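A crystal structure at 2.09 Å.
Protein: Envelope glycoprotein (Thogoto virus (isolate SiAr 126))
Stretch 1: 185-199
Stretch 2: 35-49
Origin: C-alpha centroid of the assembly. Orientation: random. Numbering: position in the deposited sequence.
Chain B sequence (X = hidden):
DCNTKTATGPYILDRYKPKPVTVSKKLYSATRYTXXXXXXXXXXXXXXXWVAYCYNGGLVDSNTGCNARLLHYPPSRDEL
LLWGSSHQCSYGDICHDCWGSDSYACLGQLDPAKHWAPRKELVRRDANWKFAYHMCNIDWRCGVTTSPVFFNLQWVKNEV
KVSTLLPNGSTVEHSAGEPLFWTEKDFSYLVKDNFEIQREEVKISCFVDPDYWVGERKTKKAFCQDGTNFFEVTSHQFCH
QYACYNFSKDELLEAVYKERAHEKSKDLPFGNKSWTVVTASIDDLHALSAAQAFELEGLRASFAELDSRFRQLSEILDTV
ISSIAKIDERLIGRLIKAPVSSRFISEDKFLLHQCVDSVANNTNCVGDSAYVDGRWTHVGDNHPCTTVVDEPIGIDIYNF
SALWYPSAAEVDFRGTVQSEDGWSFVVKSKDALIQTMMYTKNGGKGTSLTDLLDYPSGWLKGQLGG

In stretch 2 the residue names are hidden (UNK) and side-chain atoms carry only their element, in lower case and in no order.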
# COMPACT_ATOMS: atom_id res chain seq x y z
N LYS B 185 -0.71 -29.28 -15.49
CA LYS B 185 -1.23 -30.29 -14.56
C LYS B 185 -2.71 -30.47 -14.85
O LYS B 185 -3.04 -30.93 -15.96
CB LYS B 185 -0.86 -29.88 -13.14
CG LYS B 185 0.59 -29.59 -12.90
CD LYS B 185 0.93 -29.84 -11.45
CE LYS B 185 2.31 -29.36 -11.05
NZ LYS B 185 2.31 -27.86 -10.86
N ASP B 186 -3.62 -30.14 -13.92
CA ASP B 186 -5.05 -30.31 -14.08
C ASP B 186 -5.75 -29.14 -14.78
O ASP B 186 -6.89 -29.30 -15.22
CB ASP B 186 -5.67 -30.54 -12.69
CG ASP B 186 -5.37 -29.40 -11.72
OD1 ASP B 186 -4.26 -28.80 -11.79
OD2 ASP B 186 -6.26 -29.09 -10.88
N PHE B 187 -5.08 -27.99 -14.89
CA PHE B 187 -5.66 -26.76 -15.39
C PHE B 187 -5.24 -26.50 -16.83
O PHE B 187 -4.12 -26.80 -17.25
CB PHE B 187 -5.21 -25.56 -14.52
CG PHE B 187 -6.23 -25.13 -13.50
CD1 PHE B 187 -7.19 -24.19 -13.80
CD2 PHE B 187 -6.22 -25.68 -12.23
CE1 PHE B 187 -8.13 -23.79 -12.85
CE2 PHE B 187 -7.16 -25.30 -11.27
CZ PHE B 187 -8.11 -24.35 -11.59
N SER B 188 -6.17 -25.91 -17.58
CA SER B 188 -5.81 -25.15 -18.77
C SER B 188 -6.29 -23.71 -18.60
O SER B 188 -7.26 -23.44 -17.88
CB SER B 188 -6.39 -25.77 -20.04
OG SER B 188 -5.88 -27.09 -20.23
N TYR B 189 -5.60 -22.79 -19.28
CA TYR B 189 -5.86 -21.36 -19.17
C TYR B 189 -5.98 -20.75 -20.56
O TYR B 189 -5.15 -21.01 -21.44
CB TYR B 189 -4.73 -20.64 -18.43
CG TYR B 189 -4.38 -21.24 -17.09
CD1 TYR B 189 -4.91 -20.71 -15.92
CD2 TYR B 189 -3.51 -22.31 -17.00
CE1 TYR B 189 -4.58 -21.25 -14.68
CE2 TYR B 189 -3.17 -22.86 -15.76
CZ TYR B 189 -3.71 -22.32 -14.61
OH TYR B 189 -3.37 -22.88 -13.39
N LEU B 190 -7.00 -19.92 -20.74
CA LEU B 190 -7.18 -19.15 -21.96
C LEU B 190 -7.30 -17.67 -21.59
O LEU B 190 -8.20 -17.29 -20.83
CB LEU B 190 -8.41 -19.62 -22.74
CG LEU B 190 -8.73 -18.89 -24.05
CD1 LEU B 190 -7.61 -19.01 -25.08
CD2 LEU B 190 -10.03 -19.43 -24.61
N VAL B 191 -6.38 -16.84 -22.08
CA VAL B 191 -6.43 -15.39 -21.87
C VAL B 191 -6.81 -14.73 -23.19
O VAL B 191 -6.06 -14.84 -24.17
CB VAL B 191 -5.10 -14.82 -21.34
CG1 VAL B 191 -5.22 -13.32 -21.14
CG2 VAL B 191 -4.72 -15.46 -20.04
N LYS B 192 -7.94 -14.02 -23.20
CA LYS B 192 -8.51 -13.40 -24.40
C LYS B 192 -8.61 -11.88 -24.23
O LYS B 192 -9.06 -11.40 -23.19
CB LYS B 192 -9.89 -14.00 -24.69
CG LYS B 192 -10.57 -13.49 -25.95
CD LYS B 192 -9.76 -13.80 -27.20
CE LYS B 192 -10.19 -12.91 -28.38
NZ LYS B 192 -11.65 -12.98 -28.63
N ASP B 193 -8.21 -11.13 -25.26
CA ASP B 193 -8.33 -9.67 -25.27
C ASP B 193 -9.51 -9.27 -26.15
O ASP B 193 -9.46 -9.45 -27.37
CB ASP B 193 -7.05 -9.01 -25.77
CG ASP B 193 -5.86 -9.36 -24.93
OD1 ASP B 193 -6.06 -9.60 -23.72
OD2 ASP B 193 -4.73 -9.39 -25.46
N ASN B 194 -10.56 -8.76 -25.53
CA ASN B 194 -11.71 -8.21 -26.25
C ASN B 194 -11.61 -6.69 -26.32
O ASN B 194 -12.47 -5.94 -25.85
CB ASN B 194 -13.01 -8.67 -25.60
CG ASN B 194 -13.16 -10.19 -25.61
OD1 ASN B 194 -12.94 -10.85 -26.63
ND2 ASN B 194 -13.54 -10.76 -24.47
N PHE B 195 -10.50 -6.23 -26.89
CA PHE B 195 -10.20 -4.81 -27.03
C PHE B 195 -9.14 -4.66 -28.10
O PHE B 195 -8.50 -5.63 -28.52
CB PHE B 195 -9.74 -4.18 -25.70
CG PHE B 195 -8.51 -4.85 -25.08
CD1 PHE B 195 -7.24 -4.62 -25.58
CD2 PHE B 195 -8.65 -5.69 -23.97
CE1 PHE B 195 -6.12 -5.22 -25.00
CE2 PHE B 195 -7.55 -6.30 -23.39
CZ PHE B 195 -6.28 -6.07 -23.91
N GLU B 196 -8.93 -3.42 -28.53
CA GLU B 196 -7.89 -3.10 -29.49
C GLU B 196 -6.95 -2.05 -28.91
O GLU B 196 -7.34 -1.24 -28.07
CB GLU B 196 -8.47 -2.61 -30.81
CG GLU B 196 -9.13 -3.71 -31.61
CD GLU B 196 -10.36 -3.23 -32.35
OE1 GLU B 196 -11.15 -2.47 -31.75
OE2 GLU B 196 -10.54 -3.61 -33.52
N ILE B 197 -5.70 -2.11 -29.34
CA ILE B 197 -4.72 -1.09 -28.98
C ILE B 197 -4.90 0.07 -29.95
O ILE B 197 -4.85 -0.11 -31.17
CB ILE B 197 -3.29 -1.65 -29.01
CG1 ILE B 197 -3.09 -2.64 -27.86
CG2 ILE B 197 -2.28 -0.52 -28.94
CD1 ILE B 197 -1.74 -3.31 -27.86
N GLN B 198 -5.11 1.27 -29.40
CA GLN B 198 -5.39 2.47 -30.17
C GLN B 198 -4.21 3.42 -30.08
O GLN B 198 -3.64 3.62 -29.00
CB GLN B 198 -6.65 3.16 -29.64
CG GLN B 198 -7.75 2.17 -29.32
CD GLN B 198 -8.99 2.81 -28.76
OE1 GLN B 198 -8.99 3.36 -27.65
NE2 GLN B 198 -10.08 2.75 -29.52
N ARG B 199 -3.84 4.01 -31.22
CA ARG B 199 -2.73 4.94 -31.35
C ARG B 199 -3.26 6.37 -31.39
O ARG B 199 -4.37 6.62 -31.85
CB ARG B 199 -1.94 4.62 -32.62
CG ARG B 199 -0.75 5.51 -32.90
CD ARG B 199 -0.35 5.41 -34.37
NE ARG B 199 0.67 6.38 -34.72
CZ ARG B 199 1.91 6.07 -35.08
NH1 ARG B 199 2.29 4.80 -35.13
NH2 ARG B 199 2.78 7.03 -35.39
N UNK B 35 -5.79 1.14 -24.61
CA UNK B 35 -6.70 0.06 -24.95
C UNK B 35 -8.15 0.49 -24.71
O UNK B 35 -8.44 1.36 -23.88
c UNK B 35 -6.41 -1.23 -24.13
o UNK B 35 -6.34 -0.92 -22.74
c UNK B 35 -5.10 -1.86 -24.57
N UNK B 36 -9.04 -0.16 -25.46
CA UNK B 36 -10.48 0.08 -25.32
C UNK B 36 -10.97 -0.26 -23.91
O UNK B 36 -11.76 0.48 -23.33
o UNK B 36 -10.39 -1.22 -27.38
c UNK B 36 -11.25 -0.73 -26.36
N UNK B 37 -10.51 -1.39 -23.36
CA UNK B 37 -10.93 -1.84 -22.04
C UNK B 37 -9.71 -2.01 -21.13
O UNK B 37 -8.56 -1.99 -21.58
c UNK B 37 -11.72 -3.14 -22.13
N UNK B 38 -9.97 -2.17 -19.84
CA UNK B 38 -8.91 -2.31 -18.84
C UNK B 38 -8.81 -3.72 -18.26
O UNK B 38 -8.17 -3.91 -17.21
n UNK B 38 -8.54 1.48 -16.36
c UNK B 38 -9.12 -1.29 -17.72
c UNK B 38 -9.30 0.14 -18.23
o UNK B 38 -7.34 1.52 -18.26
c UNK B 38 -8.30 1.11 -17.61
N UNK B 39 -9.39 -4.73 -18.92
CA UNK B 39 -9.31 -6.11 -18.46
C UNK B 39 -9.16 -7.07 -19.64
O UNK B 39 -9.78 -6.87 -20.69
n UNK B 39 -11.79 -5.34 -15.92
c UNK B 39 -10.60 -5.82 -16.29
c UNK B 39 -10.55 -6.50 -17.64
o UNK B 39 -9.59 -5.72 -15.58
N UNK B 40 -8.32 -8.09 -19.46
CA UNK B 40 -8.36 -9.30 -20.26
C UNK B 40 -9.40 -10.25 -19.69
O UNK B 40 -9.87 -10.08 -18.56
c UNK B 40 -7.02 -10.02 -20.27
c UNK B 40 -5.84 -9.16 -20.59
o UNK B 40 -4.12 -10.19 -21.84
c UNK B 40 -4.58 -9.97 -20.71
o UNK B 40 -4.05 -10.42 -19.66
N UNK B 41 -9.76 -11.26 -20.47
CA UNK B 41 -10.68 -12.30 -20.02
C UNK B 41 -9.87 -13.57 -19.77
O UNK B 41 -9.29 -14.13 -20.71
c UNK B 41 -11.79 -12.57 -21.02
c UNK B 41 -13.69 -12.67 -19.40
c UNK B 41 -12.86 -13.47 -20.40
c UNK B 41 -13.73 -14.13 -21.46
N UNK B 42 -9.81 -13.99 -18.52
CA UNK B 42 -9.13 -15.23 -18.17
C UNK B 42 -10.18 -16.31 -18.03
O UNK B 42 -11.07 -16.22 -17.17
c UNK B 42 -6.86 -17.12 -17.09
c UNK B 42 -8.33 -15.08 -16.88
c UNK B 42 -7.40 -16.18 -14.83
c UNK B 42 -7.90 -16.41 -16.24
N UNK B 43 -10.12 -17.31 -18.89
CA UNK B 43 -10.90 -18.53 -18.73
C UNK B 43 -9.95 -19.61 -18.24
O UNK B 43 -8.94 -19.90 -18.88
c UNK B 43 -12.40 -20.21 -19.81
o UNK B 43 -12.46 -17.89 -20.45
c UNK B 43 -11.58 -18.94 -20.03
N UNK B 44 -10.27 -20.19 -17.08
CA UNK B 44 -9.44 -21.24 -16.50
C UNK B 44 -10.32 -22.42 -16.12
O UNK B 44 -11.35 -22.25 -15.46
c UNK B 44 -8.68 -20.74 -15.27
N UNK B 45 -9.91 -23.61 -16.53
CA UNK B 45 -10.66 -24.82 -16.24
C UNK B 45 -9.77 -25.95 -15.79
O UNK B 45 -8.61 -26.05 -16.19
N UNK B 46 -10.33 -26.81 -14.93
CA UNK B 46 -9.61 -27.97 -14.42
C UNK B 46 -10.50 -29.19 -14.50
O UNK B 46 -11.73 -29.09 -14.47
c UNK B 46 -9.12 -27.76 -12.96
c UNK B 46 -10.21 -27.65 -11.92
c UNK B 46 -11.67 -28.66 -10.28
c UNK B 46 -11.77 -26.30 -10.66
c UNK B 46 -12.22 -27.42 -10.00
c UNK B 46 -10.77 -26.41 -11.61
c UNK B 46 -10.67 -28.77 -11.23
o UNK B 46 -13.22 -27.28 -9.05
N UNK B 47 -9.86 -30.35 -14.60
CA UNK B 47 -10.57 -31.63 -14.60
C UNK B 47 -9.59 -32.72 -14.21
O UNK B 47 -8.49 -32.79 -14.77
c UNK B 47 -11.84 -33.31 -16.11
c UNK B 47 -11.17 -31.93 -15.98
n UNK B 47 -11.68 -33.18 -18.55
n UNK B 47 -11.10 -32.81 -20.73
c UNK B 47 -12.60 -33.35 -17.43
n UNK B 47 -13.32 -32.85 -20.12
c UNK B 47 -12.04 -32.94 -19.80
N UNK B 48 -9.99 -33.55 -13.26
CA UNK B 48 -9.16 -34.64 -12.77
C UNK B 48 -10.05 -35.83 -12.45
O UNK B 48 -11.21 -35.66 -12.05
o UNK B 48 -7.36 -33.22 -11.95
c UNK B 48 -7.66 -35.31 -10.83
c UNK B 48 -8.34 -34.18 -11.53
N UNK B 49 -9.51 -37.03 -12.63
CA UNK B 49 -10.18 -38.26 -12.23
C UNK B 49 -9.43 -38.90 -11.07
O UNK B 49 -8.20 -38.87 -11.02
c UNK B 49 -10.28 -39.24 -13.41
O HOH W 1 -8.29 4.19 -25.36
O HOH W 2 -7.92 -31.30 -10.07

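Position 35 has a side chain of one carbon carrying an oxygen and a second carbon. The terminal carbon lies 3.5 Å from Phe195 CE1, and the branch at CB with one oxygen identifies Thr35. Its OG1 donates to O of position 37 at 2.7 Å, and its CG2 lies obliquely to the Phe195 ring.

Position 36 has one carbon and then one oxygen, and the oxygen accepts from Glu196 N at 2.9 Å (171°): Ser36. Ser36 N donates to Glu196 O (3.3 Å, 147°).

Position 37 has a single carbon, 4.2 Å from Phe195 CB: Ala37.

Position 38 has three carbons, the third carrying one oxygen and one nitrogen, and its CB points away from stretch 1. A terminal amide at this length is Gln38.

Position 39 has two carbons, the second carrying one oxygen and one nitrogen, a shorter amide: Asn39. Its CB also points away, but its backbone O reaches the edge of the Phe195 ring, 3.5 Å from CE2.

Position 40 has three carbons, the last carrying two oxygens, which makes a carboxyl group. One of these oxygens sits 2.8 Å from Asp193 OD1, so close for two acid oxygens that one group probably holds a proton. The chain length gives Glu40.

Position 41 has four carbons forked at the second, and its CB lies 4.4 Å from Lys192 CB: Leu41. The backbones bond both ways, Leu41 N to Lys192 O and Lys192 N to Leu41 O, each 2.8 Å.

Position 42 repeats the four-carbon fork; one terminal carbon is 4.0 Å from Val191 CG2 and 4.2 Å from Tyr189 CD1. It is Leu42.

Position 43 has one carbon carrying an oxygen and a carbon, and its CB is 4.2 Å from Leu190 CB: Thr43. Thr43 N to Leu190 O and Leu190 N to Thr43 O both measure 2.7 Å.

Position 44 has one carbon, 3.8 Å from Tyr189 CD1 and 3.9 Å from Phe187 CE1: Ala44.

Position 45 has no side-chain atoms and is Gly45; its N donates to Ser188 O at 3.0 Å.

Position 46 has one carbon, then a six-carbon ring bearing an oxygen. Its CB stands 3.6 Å from the Phe187 ring centroid, 14° off the normal, a CH-pi contact over the face; the two ring planes meet obliquely at 41°. This is Tyr46.

Position 47 has three carbons, a nitrogen, and a carbon with two more nitrogens, a guanidinium: Arg47. Its N donates to Asp186 O at 3.2 Å.

Position 48 has one carbon carrying an oxygen and a carbon. The oxygen is 3.3 Å from Asp186 CB, and a water links it to Asp186 OD2: Thr48.

Position 49 has one carbon and makes no contact with stretch 1: Ala49.

The contact is an antiparallel ladder (165°) in which paired backbone bonds set the register. Phe187, Tyr189 and Val191 share one face with Tyr46, Ala44 and Leu42; Ser188, Leu190 and Lys192 lie on the other with Thr43 and Leu41, where Gly45 contributes no side chain. Beyond Lys192 the register shifts by one, and Phe195 packs against the loop before a second, short pairing at Ile197 and Thr35.

Stretch 2 (35-49) TSAQNELLTAGYRTA
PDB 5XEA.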